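3-ketosteroid-delta4-5alpha-dehydrogenase (Rhodococcus jostii, PDB 4AT2) binds FAD and 4-androstene-3,17-dione and probably introduces the 4,5 double bond into 3-keto-5alpha-steroids during steroid catabolism. Local coordinates at residues V314-R322 / A368-V379; S167-F175 / P335-I343. One frame throughout, in Å; residues are numbered along the deposited sequence. Where two conformers were deposited one is given.

Contact 1 (V314-R322 / A368-V379); sequences VCDPQLIVR and AAATTATPFLRV. With ASD (4-androstene-3-17-dione), chain B.
Asp316 reaches across to two threonines of 368-379 with a single carboxylate oxygen. CG stands anti to the backbone N (chi1 -170°), which carries OD1 to Thr372 OG1 at 2.6 Å, on the syn lone pair, and to Thr374 OG1 at 2.7 Å, nearly along the C-O axis. Both hydroxyls donate. Thr372 OG1 in turn accepts from Thr374 N in an ST turn, so the hydroxyl is gripped from two directions. The other oxygen, OD2, caps helix 317-320 by accepting from Gln318 N and also accepts a hydrogen bond from a water that in turn accepts from Arg378 NE; these donors would be expected to favour the charged carboxylate. Asp316 N, meanwhile, donates to Leu377 O (2.9 Å).

Gln318 bends at chi2 (-91°), laying its amide over Ala370 CB and pointing NE2 at Thr371 O, 2.8 Å away in a nearly straight bond. Its OE1 accepts from Arg322 NH1, while Arg322 NE is salt-bridged to Glu366. Leu319 divides its methyls, CD1 beside Arg378 CA and CD2 3.6 Å from Ala368 N. At the other end Leu377 CD2 packs on Val314 CB, and Thr374 CG2 lies 3.8 Å from ASD C15. Together, the aspartate N-cap and its paired threonines tie a short helix to a loop that borders the D-ring end of the steroid pocket.

Contact 2 (S167-F175 / P335-I343); sequences SGGENAAPF and PEDTYSGRI
The Tyr339 ring is sandwiched between two backbone groups: Ser167 O sits over the centre of one face, 3.4 Å above the plane, and Gly341 N over the centre of the opposite one. Two type I beta turns, Gly169-Ala172 and Pro335-Thr338, face each other beside the start of helix 340-350, where Tyr339 holds the N-cap position. At Arg342, Phe175 CE2 lies over one face of the guanidinium, offset toward its rim, and a water occupies the guanidinium edge. The phenyl ring presents its edge there, with CZ 3.5 Å from NH1 and the two planes 78° apart; Pro174 CG covers the centre of one Phe175 face.

Tyr339 CG is anti to the backbone N (chi1 170°), which sends the ring along 167-169 toward the steroid pocket, where its hydroxyl bonds Ser488. Gly169 N lies 3.5 Å from Tyr339 CB; the residue has a positive phi (84°), and its lack of a side chain lets Thr338 OG1 come close. Next along, Ala172 CB nestles against Thr338 CA at 3.6 Å, and Pro335 CG rests on Ala173 O.

No direct hydrogen bond joins the two segments; ordered waters do the bridging. One connects Asp337 OD1, whose partner oxygen OD2 is salt-bridged to Lys424, with Ala173 N. Another accepts from Arg342 NE at 2.7 Å and donates to Ala173 O at 2.9 Å.

How the contacts relate
Contacts 1 and 2 lie with their centres about 16 Å apart, and their segments alternate along the chain. They meet directly where 314-322 packs on 335-343: Pro317 CG is 3.4 Å from Ser340 OG, Ile320 CG2 is 3.8 Å from Ile343 CD1, and Val321 CG2 touches Asp337 CB. Helix 317-320 is therefore shared, contacting 368-379 and the start of helix 340-350. Both contacts supply residues to the 4-androstene-3,17-dione pocket: Val314 and Thr374 at the C17 ketone end from contact 1, and Tyr339 from contact 2, its side chain about 4 Å from the steroid and about 8 Å from FAD at the nearest atoms.

Contact 1 (V314-R322 / A368-V379)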
loop_
_atom_site.group_PDB
_atom_site.type_symbol
_atom_site.label_atom_id
_atom_site.label_comp_id
_atom_site.label_asym_id
_atom_site.label_seq_id
_atom_site.Cartn_x
_atom_site.Cartn_y
_atom_site.Cartn_z
ATOM N N VAL A 314 21.464 -2.566 1.340
ATOM C CA VAL A 314 22.833 -2.038 1.268
ATOM C C VAL A 314 23.918 -3.064 1.605
ATOM O O VAL A 314 24.687 -2.926 2.554
ATOM C CB VAL A 314 23.015 -0.703 2.032
ATOM C CG1 VAL A 314 22.302 0.429 1.291
ATOM C CG2 VAL A 314 22.546 -0.822 3.476
ATOM N N CYS A 315 23.968 -4.102 0.787
ATOM C CA CYS A 315 25.010 -5.105 0.857
ATOM C C CYS A 315 25.407 -5.426 -0.579
ATOM O O CYS A 315 24.585 -5.331 -1.491
ATOM C CB CYS A 315 24.496 -6.347 1.589
ATOM S SG CYS A 315 25.749 -7.629 1.831
ATOM N N ASP A 316 26.663 -5.791 -0.800
ATOM C CA ASP A 316 27.119 -5.997 -2.159
ATOM C C ASP A 316 26.546 -7.284 -2.773
ATOM O O ASP A 316 26.616 -8.347 -2.153
ATOM C CB ASP A 316 28.642 -6.049 -2.224
ATOM C CG ASP A 316 29.130 -6.027 -3.634
ATOM O OD1 ASP A 316 29.053 -4.944 -4.248
ATOM O OD2 ASP A 316 29.540 -7.093 -4.147
ATOM N N PRO A 317 26.003 -7.196 -3.998
ATOM C CA PRO A 317 25.423 -8.391 -4.620
ATOM C C PRO A 317 26.391 -9.546 -4.889
ATOM O O PRO A 317 25.952 -10.694 -4.970
ATOM C CB PRO A 317 24.834 -7.842 -5.932
ATOM C CG PRO A 317 24.476 -6.427 -5.589
ATOM C CD PRO A 317 25.665 -5.978 -4.766
ATOM N N GLN A 318 27.689 -9.271 -5.022
ATOM C CA GLN A 318 28.641 -10.359 -5.257
ATOM C C GLN A 318 28.804 -11.244 -4.018
ATOM O O GLN A 318 29.153 -12.414 -4.141
ATOM C CB GLN A 318 30.004 -9.818 -5.715
ATOM C CG GLN A 318 29.953 -9.097 -7.069
ATOM C CD GLN A 318 30.220 -10.008 -8.258
ATOM O OE1 GLN A 318 29.819 -11.168 -8.273
ATOM N NE2 GLN A 318 30.917 -9.477 -9.265
ATOM N N LEU A 319 28.561 -10.681 -2.836
ATOM C CA LEU A 319 28.522 -11.485 -1.603
ATOM C C LEU A 319 27.202 -12.250 -1.523
ATOM O O LEU A 319 27.187 -13.473 -1.286
ATOM C CB LEU A 319 28.687 -10.607 -0.358
ATOM C CG LEU A 319 30.049 -9.918 -0.220
ATOM C CD1 LEU A 319 30.003 -8.928 0.930
ATOM C CD2 LEU A 319 31.146 -10.943 -0.010
ATOM N N ILE A 320 26.102 -11.521 -1.717
ATOM C CA ILE A 320 24.756 -12.089 -1.582
ATOM C C ILE A 320 24.602 -13.352 -2.436
ATOM O O ILE A 320 24.108 -14.383 -1.964
ATOM C CB ILE A 320 23.663 -11.047 -1.951
ATOM C CG1 ILE A 320 23.695 -9.860 -0.978
ATOM C CG2 ILE A 320 22.270 -11.666 -1.944
ATOM C CD1 ILE A 320 22.834 -8.694 -1.414
ATOM N N VAL A 321 25.037 -13.273 -3.695
ATOM C CA VAL A 321 24.810 -14.360 -4.647
ATOM C C VAL A 321 25.549 -15.655 -4.289
ATOM O O VAL A 321 25.181 -16.730 -4.762
ATOM C CB VAL A 321 25.120 -13.902 -6.096
ATOM C CG1 VAL A 321 26.622 -13.932 -6.376
ATOM C CG2 VAL A 321 24.349 -14.737 -7.103
ATOM N N ARG A 322 26.566 -15.554 -3.432
ATOM C CA ARG A 322 27.388 -16.695 -3.059
ATOM C C ARG A 322 27.016 -17.318 -1.713
ATOM O O ARG A 322 27.662 -18.257 -1.260
ATOM C CB ARG A 322 28.873 -16.295 -3.072
ATOM C CG ARG A 322 29.401 -16.063 -4.475
ATOM C CD ARG A 322 30.797 -15.447 -4.461
ATOM N NE ARG A 322 31.345 -15.471 -5.812
ATOM C CZ ARG A 322 31.096 -14.561 -6.756
ATOM N NH1 ARG A 322 30.340 -13.487 -6.507
ATOM N NH2 ARG A 322 31.625 -14.733 -7.964
ATOM N N ALA A 368 34.098 -11.275 -1.960
ATOM C CA ALA A 368 34.729 -10.036 -1.528
ATOM C C ALA A 368 35.827 -9.588 -2.485
ATOM O O ALA A 368 36.214 -8.426 -2.462
ATOM C CB ALA A 368 35.269 -10.171 -0.108
ATOM N N ALA A 369 36.322 -10.508 -3.312
ATOM C CA ALA A 369 37.360 -10.207 -4.307
ATOM C C ALA A 369 36.769 -9.914 -5.690
ATOM O O ALA A 369 37.484 -9.472 -6.597
ATOM C CB ALA A 369 38.345 -11.362 -4.395
ATOM N N ALA A 370 35.475 -10.185 -5.847
ATOM C CA ALA A 370 34.799 -10.074 -7.143
ATOM C C ALA A 370 34.599 -8.616 -7.521
ATOM O O ALA A 370 34.501 -7.737 -6.654
ATOM C CB ALA A 370 33.455 -10.801 -7.112
ATOM N N THR A 371 34.504 -8.365 -8.825
ATOM C CA THR A 371 34.461 -7.005 -9.346
ATOM C C THR A 371 33.115 -6.357 -9.059
ATOM O O THR A 371 32.071 -6.900 -9.421
ATOM C CB THR A 371 34.724 -6.998 -10.865
ATOM O OG1 THR A 371 35.979 -7.639 -11.137
ATOM C CG2 THR A 371 34.745 -5.570 -11.413
ATOM N N THR A 372 33.145 -5.185 -8.430
ATOM C CA THR A 372 31.911 -4.485 -8.077
ATOM C C THR A 372 32.040 -2.962 -8.122
ATOM O O THR A 372 33.109 -2.410 -7.840
ATOM C CB THR A 372 31.364 -4.922 -6.697
ATOM O OG1 THR A 372 30.153 -4.209 -6.428
ATOM C CG2 THR A 372 32.373 -4.627 -5.557
ATOM N N ALA A 373 30.931 -2.298 -8.458
ATOM C CA ALA A 373 30.849 -0.842 -8.389
ATOM C C ALA A 373 30.685 -0.352 -6.945
ATOM O O ALA A 373 30.832 0.836 -6.674
ATOM C CB ALA A 373 29.708 -0.323 -9.260
ATOM N N THR A 374 30.382 -1.262 -6.024
ATOM C CA THR A 374 30.053 -0.879 -4.648
ATOM C C THR A 374 30.903 -1.652 -3.619
ATOM O O THR A 374 30.355 -2.346 -2.775
ATOM C CB THR A 374 28.531 -1.045 -4.345
ATOM O OG1 THR A 374 28.127 -2.404 -4.558
ATOM C CG2 THR A 374 27.671 -0.155 -5.235
ATOM N N PRO A 375 32.249 -1.529 -3.685
ATOM C CA PRO A 375 33.078 -2.253 -2.707
ATOM C C PRO A 375 32.812 -1.804 -1.265
ATOM O O PRO A 375 33.065 -2.563 -0.328
ATOM C CB PRO A 375 34.516 -1.909 -3.138
ATOM C CG PRO A 375 34.380 -0.577 -3.805
ATOM C CD PRO A 375 33.067 -0.655 -4.547
ATOM N N PHE A 376 32.280 -0.593 -1.105
ATOM C CA PHE A 376 31.930 -0.045 0.209
ATOM C C PHE A 376 30.727 -0.758 0.843
ATOM O O PHE A 376 30.439 -0.578 2.030
ATOM C CB PHE A 376 31.695 1.473 0.114
ATOM C CG PHE A 376 30.752 1.878 -0.993
ATOM C CD1 PHE A 376 29.377 1.946 -0.764
ATOM C CD2 PHE A 376 31.237 2.193 -2.269
ATOM C CE1 PHE A 376 28.502 2.319 -1.781
ATOM C CE2 PHE A 376 30.362 2.567 -3.287
ATOM C CZ PHE A 376 28.996 2.626 -3.040
ATOM N N LEU A 377 30.028 -1.568 0.047
ATOM C CA LEU A 377 28.926 -2.392 0.551
ATOM C C LEU A 377 29.364 -3.817 0.893
ATOM O O LEU A 377 28.525 -4.698 1.113
ATOM C CB LEU A 377 27.750 -2.406 -0.440
ATOM C CG LEU A 377 27.106 -1.047 -0.732
ATOM C CD1 LEU A 377 25.920 -1.241 -1.662
ATOM C CD2 LEU A 377 26.685 -0.301 0.534
ATOM N N ARG A 378 30.679 -4.049 0.949
ATOM C CA ARG A 378 31.175 -5.367 1.354
ATOM C C ARG A 378 31.101 -5.536 2.869
ATOM O O ARG A 378 32.101 -5.376 3.584
ATOM C CB ARG A 378 32.593 -5.619 0.838
ATOM C CG ARG A 378 32.652 -5.841 -0.663
ATOM C CD ARG A 378 34.069 -5.667 -1.170
ATOM N NE ARG A 378 34.192 -5.982 -2.595
ATOM C CZ ARG A 378 35.289 -5.745 -3.312
ATOM N NH1 ARG A 378 36.346 -5.156 -2.748
ATOM N NH2 ARG A 378 35.338 -6.092 -4.594
ATOM N N VAL A 379 29.904 -5.851 3.348
ATOM C CA VAL A 379 29.634 -6.051 4.771
ATOM C C VAL A 379 30.470 -7.200 5.311
ATOM O O VAL A 379 30.577 -8.248 4.673
ATOM C CB VAL A 379 28.129 -6.328 4.997
ATOM C CG1 VAL A 379 27.830 -6.652 6.456
ATOM C CG2 VAL A 379 27.285 -5.147 4.526
HETATM C C1 ASD B . 18.304 3.057 -6.834
HETATM C C10 ASD B . 19.465 2.055 -6.963
HETATM C C11 ASD B . 20.085 2.354 -4.470
HETATM C C12 ASD B . 21.158 2.616 -3.385
HETATM C C13 ASD B . 22.422 1.812 -3.674
HETATM C C14 ASD B . 22.904 2.149 -5.084
HETATM C C15 ASD B . 24.366 1.682 -5.141
HETATM C C16 ASD B . 24.923 2.074 -3.762
HETATM C C17 ASD B . 23.662 2.190 -2.921
HETATM C C18 ASD B . 22.217 0.322 -3.380
HETATM C C19 ASD B . 18.950 0.633 -6.724
HETATM C C2 ASD B . 17.203 2.898 -7.906
HETATM C C3 ASD B . 17.780 2.681 -9.289
HETATM C C4 ASD B . 19.236 2.432 -9.435
HETATM C C5 ASD B . 20.013 2.090 -8.381
HETATM C C6 ASD B . 21.453 1.682 -8.668
HETATM C C7 ASD B . 22.420 2.147 -7.581
HETATM C C8 ASD B . 21.923 1.738 -6.194
HETATM C C9 ASD B . 20.564 2.439 -5.939
HETATM O O1 ASD B . 17.057 2.740 -10.283
HETATM O O2 ASD B . 23.651 2.533 -1.745
HETATM O O HOH W 1 32.251 -7.671 -3.713
#

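Contact 2 (S167-F175 / P335-I343)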
loop_
_atom_site.group_PDB
_atom_site.type_symbol
_atom_site.label_atom_id
_atom_site.label_comp_id
_atom_site.label_asym_id
_atom_site.label_seq_id
_atom_site.Cartn_x
_atom_site.Cartn_y
_atom_site.Cartn_z
ATOM N N SER A 167 18.776 -5.430 -14.790
ATOM C CA SER A 167 18.471 -4.421 -13.768
ATOM C C SER A 167 17.127 -4.628 -13.061
ATOM O O SER A 167 16.720 -3.789 -12.247
ATOM C CB SER A 167 18.562 -3.003 -14.384
ATOM O OG SER A 167 17.449 -2.714 -15.220
ATOM N N GLY A 168 16.444 -5.729 -13.369
ATOM C CA GLY A 168 15.105 -5.962 -12.821
ATOM C C GLY A 168 14.783 -7.374 -12.361
ATOM O O GLY A 168 13.644 -7.647 -11.971
ATOM N N GLY A 169 15.765 -8.270 -12.403
ATOM C CA GLY A 169 15.524 -9.674 -12.048
ATOM C C GLY A 169 14.981 -10.489 -13.215
ATOM O O GLY A 169 14.397 -11.557 -13.017
ATOM N N GLU A 170 15.188 -9.997 -14.436
ATOM C CA GLU A 170 14.680 -10.664 -15.647
ATOM C C GLU A 170 15.297 -12.048 -15.818
ATOM O O GLU A 170 14.666 -12.946 -16.376
ATOM C CB GLU A 170 14.990 -9.851 -16.911
ATOM C CG GLU A 170 14.339 -8.475 -16.982
ATOM C CD GLU A 170 15.143 -7.383 -16.275
ATOM O OE1 GLU A 170 16.153 -7.669 -15.597
ATOM O OE2 GLU A 170 14.743 -6.211 -16.401
ATOM N N ASN A 171 16.535 -12.199 -15.351
ATOM C CA ASN A 171 17.273 -13.445 -15.493
ATOM C C ASN A 171 17.334 -14.223 -14.183
ATOM O O ASN A 171 18.328 -14.901 -13.893
ATOM C CB ASN A 171 18.681 -13.153 -16.012
ATOM C CG ASN A 171 19.373 -14.389 -16.545
ATOM O OD1 ASN A 171 18.739 -15.253 -17.153
ATOM N ND2 ASN A 171 20.686 -14.466 -16.350
ATOM N N ALA A 172 16.270 -14.115 -13.389
ATOM C CA ALA A 172 16.145 -14.882 -12.145
ATOM C C ALA A 172 14.689 -15.252 -11.912
ATOM O O ALA A 172 13.791 -14.687 -12.539
ATOM C CB ALA A 172 16.708 -14.102 -10.952
ATOM N N ALA A 173 14.472 -16.231 -11.037
ATOM C CA ALA A 173 13.120 -16.647 -10.670
ATOM C C ALA A 173 12.415 -15.507 -9.939
ATOM O O ALA A 173 13.065 -14.737 -9.232
ATOM C CB ALA A 173 13.194 -17.875 -9.780
ATOM N N PRO A 174 11.086 -15.379 -10.096
ATOM C CA PRO A 174 10.197 -16.206 -10.915
ATOM C C PRO A 174 10.123 -15.758 -12.373
ATOM O O PRO A 174 9.582 -16.483 -13.204
ATOM C CB PRO A 174 8.836 -15.987 -10.242
ATOM C CG PRO A 174 8.902 -14.552 -9.792
ATOM C CD PRO A 174 10.325 -14.372 -9.316
ATOM N N PHE A 175 10.670 -14.586 -12.683
ATOM C CA PHE A 175 10.383 -13.935 -13.967
ATOM C C PHE A 175 11.015 -14.600 -15.171
ATOM O O PHE A 175 10.476 -14.512 -16.269
ATOM C CB PHE A 175 10.717 -12.440 -13.894
ATOM C CG PHE A 175 10.037 -11.766 -12.747
ATOM C CD1 PHE A 175 8.641 -11.747 -12.679
ATOM C CD2 PHE A 175 10.773 -11.226 -11.697
ATOM C CE1 PHE A 175 7.998 -11.170 -11.592
ATOM C CE2 PHE A 175 10.131 -10.644 -10.609
ATOM C CZ PHE A 175 8.741 -10.625 -10.558
ATOM N N PRO A 335 15.394 -16.036 -4.064
ATOM C CA PRO A 335 16.618 -16.516 -4.717
ATOM C C PRO A 335 17.689 -15.420 -4.678
ATOM O O PRO A 335 17.400 -14.246 -4.953
ATOM C CB PRO A 335 16.164 -16.795 -6.156
ATOM C CG PRO A 335 14.991 -15.853 -6.345
ATOM C CD PRO A 335 14.278 -15.913 -5.024
ATOM N N GLU A 336 18.912 -15.809 -4.319
ATOM C CA GLU A 336 19.959 -14.826 -4.024
ATOM C C GLU A 336 20.571 -14.201 -5.275
ATOM O O GLU A 336 21.423 -13.309 -5.165
ATOM C CB GLU A 336 21.030 -15.424 -3.086
ATOM C CG GLU A 336 20.520 -15.768 -1.678
ATOM C CD GLU A 336 19.793 -17.110 -1.584
ATOM O OE1 GLU A 336 19.772 -17.874 -2.583
ATOM O OE2 GLU A 336 19.230 -17.417 -0.505
ATOM N N ASP A 337 20.122 -14.653 -6.454
ATOM C CA ASP A 337 20.595 -14.099 -7.722
ATOM C C ASP A 337 19.593 -13.166 -8.392
ATOM O O ASP A 337 19.841 -12.685 -9.494
ATOM C CB ASP A 337 21.051 -15.211 -8.682
ATOM C CG ASP A 337 19.938 -16.187 -9.042
ATOM O OD1 ASP A 337 18.871 -16.177 -8.382
ATOM O OD2 ASP A 337 20.141 -16.958 -10.005
ATOM N N THR A 338 18.484 -12.869 -7.721
ATOM C CA THR A 338 17.583 -11.866 -8.276
ATOM C C THR A 338 18.145 -10.463 -8.064
ATOM O O THR A 338 19.172 -10.282 -7.404
ATOM C CB THR A 338 16.120 -11.991 -7.771
ATOM O OG1 THR A 338 15.285 -11.127 -8.564
ATOM C CG2 THR A 338 15.996 -11.587 -6.308
ATOM N N TYR A 339 17.481 -9.483 -8.671
ATOM C CA TYR A 339 17.807 -8.074 -8.497
ATOM C C TYR A 339 17.842 -7.714 -7.009
ATOM O O TYR A 339 16.926 -8.047 -6.256
ATOM C CB TYR A 339 16.736 -7.261 -9.235
ATOM C CG TYR A 339 16.725 -5.762 -9.012
ATOM C CD1 TYR A 339 17.884 -5.007 -9.135
ATOM C CD2 TYR A 339 15.528 -5.101 -8.718
ATOM C CE1 TYR A 339 17.864 -3.629 -8.943
ATOM C CE2 TYR A 339 15.491 -3.727 -8.539
ATOM C CZ TYR A 339 16.668 -3.004 -8.652
ATOM O OH TYR A 339 16.642 -1.635 -8.475
ATOM N N SER A 340 18.896 -7.031 -6.584
ATOM C CA SER A 340 19.017 -6.733 -5.156
ATOM C C SER A 340 17.927 -5.774 -4.638
ATOM O O SER A 340 17.625 -5.774 -3.451
ATOM C CB SER A 340 20.446 -6.319 -4.793
ATOM O OG SER A 340 21.292 -7.473 -4.791
ATOM N N GLY A 341 17.311 -5.005 -5.547
ATOM C CA GLY A 341 16.121 -4.214 -5.212
ATOM C C GLY A 341 14.925 -5.083 -4.857
ATOM O O GLY A 341 14.142 -4.740 -3.977
ATOM N N ARG A 342 14.779 -6.209 -5.562
ATOM C CA ARG A 342 13.725 -7.162 -5.260
ATOM C C ARG A 342 14.028 -7.825 -3.923
ATOM O O ARG A 342 13.135 -7.999 -3.099
ATOM C CB ARG A 342 13.601 -8.204 -6.380
ATOM C CG ARG A 342 12.504 -9.226 -6.136
ATOM C CD ARG A 342 12.138 -9.994 -7.408
ATOM N NE ARG A 342 11.207 -11.054 -7.053
ATOM C CZ ARG A 342 9.892 -10.898 -6.944
ATOM N NH1 ARG A 342 9.323 -9.722 -7.202
ATOM N NH2 ARG A 342 9.143 -11.933 -6.580
ATOM N N ILE A 343 15.297 -8.159 -3.689
ATOM C CA ILE A 343 15.705 -8.654 -2.364
ATOM C C ILE A 343 15.313 -7.651 -1.266
ATOM O O ILE A 343 14.778 -8.040 -0.216
ATOM C CB ILE A 343 17.219 -8.977 -2.316
ATOM C CG1 ILE A 343 17.514 -10.184 -3.231
ATOM C CG2 ILE A 343 17.654 -9.264 -0.878
ATOM C CD1 ILE A 343 18.986 -10.516 -3.403
HETATM O O HOH W 2 13.695 -12.278 -10.359
HETATM O O HOH W 3 20.086 -13.031 -12.163
HETATM O O HOH W 4 16.845 -17.264 -9.961
HETATM O O HOH W 5 12.537 -13.434 -6.749
#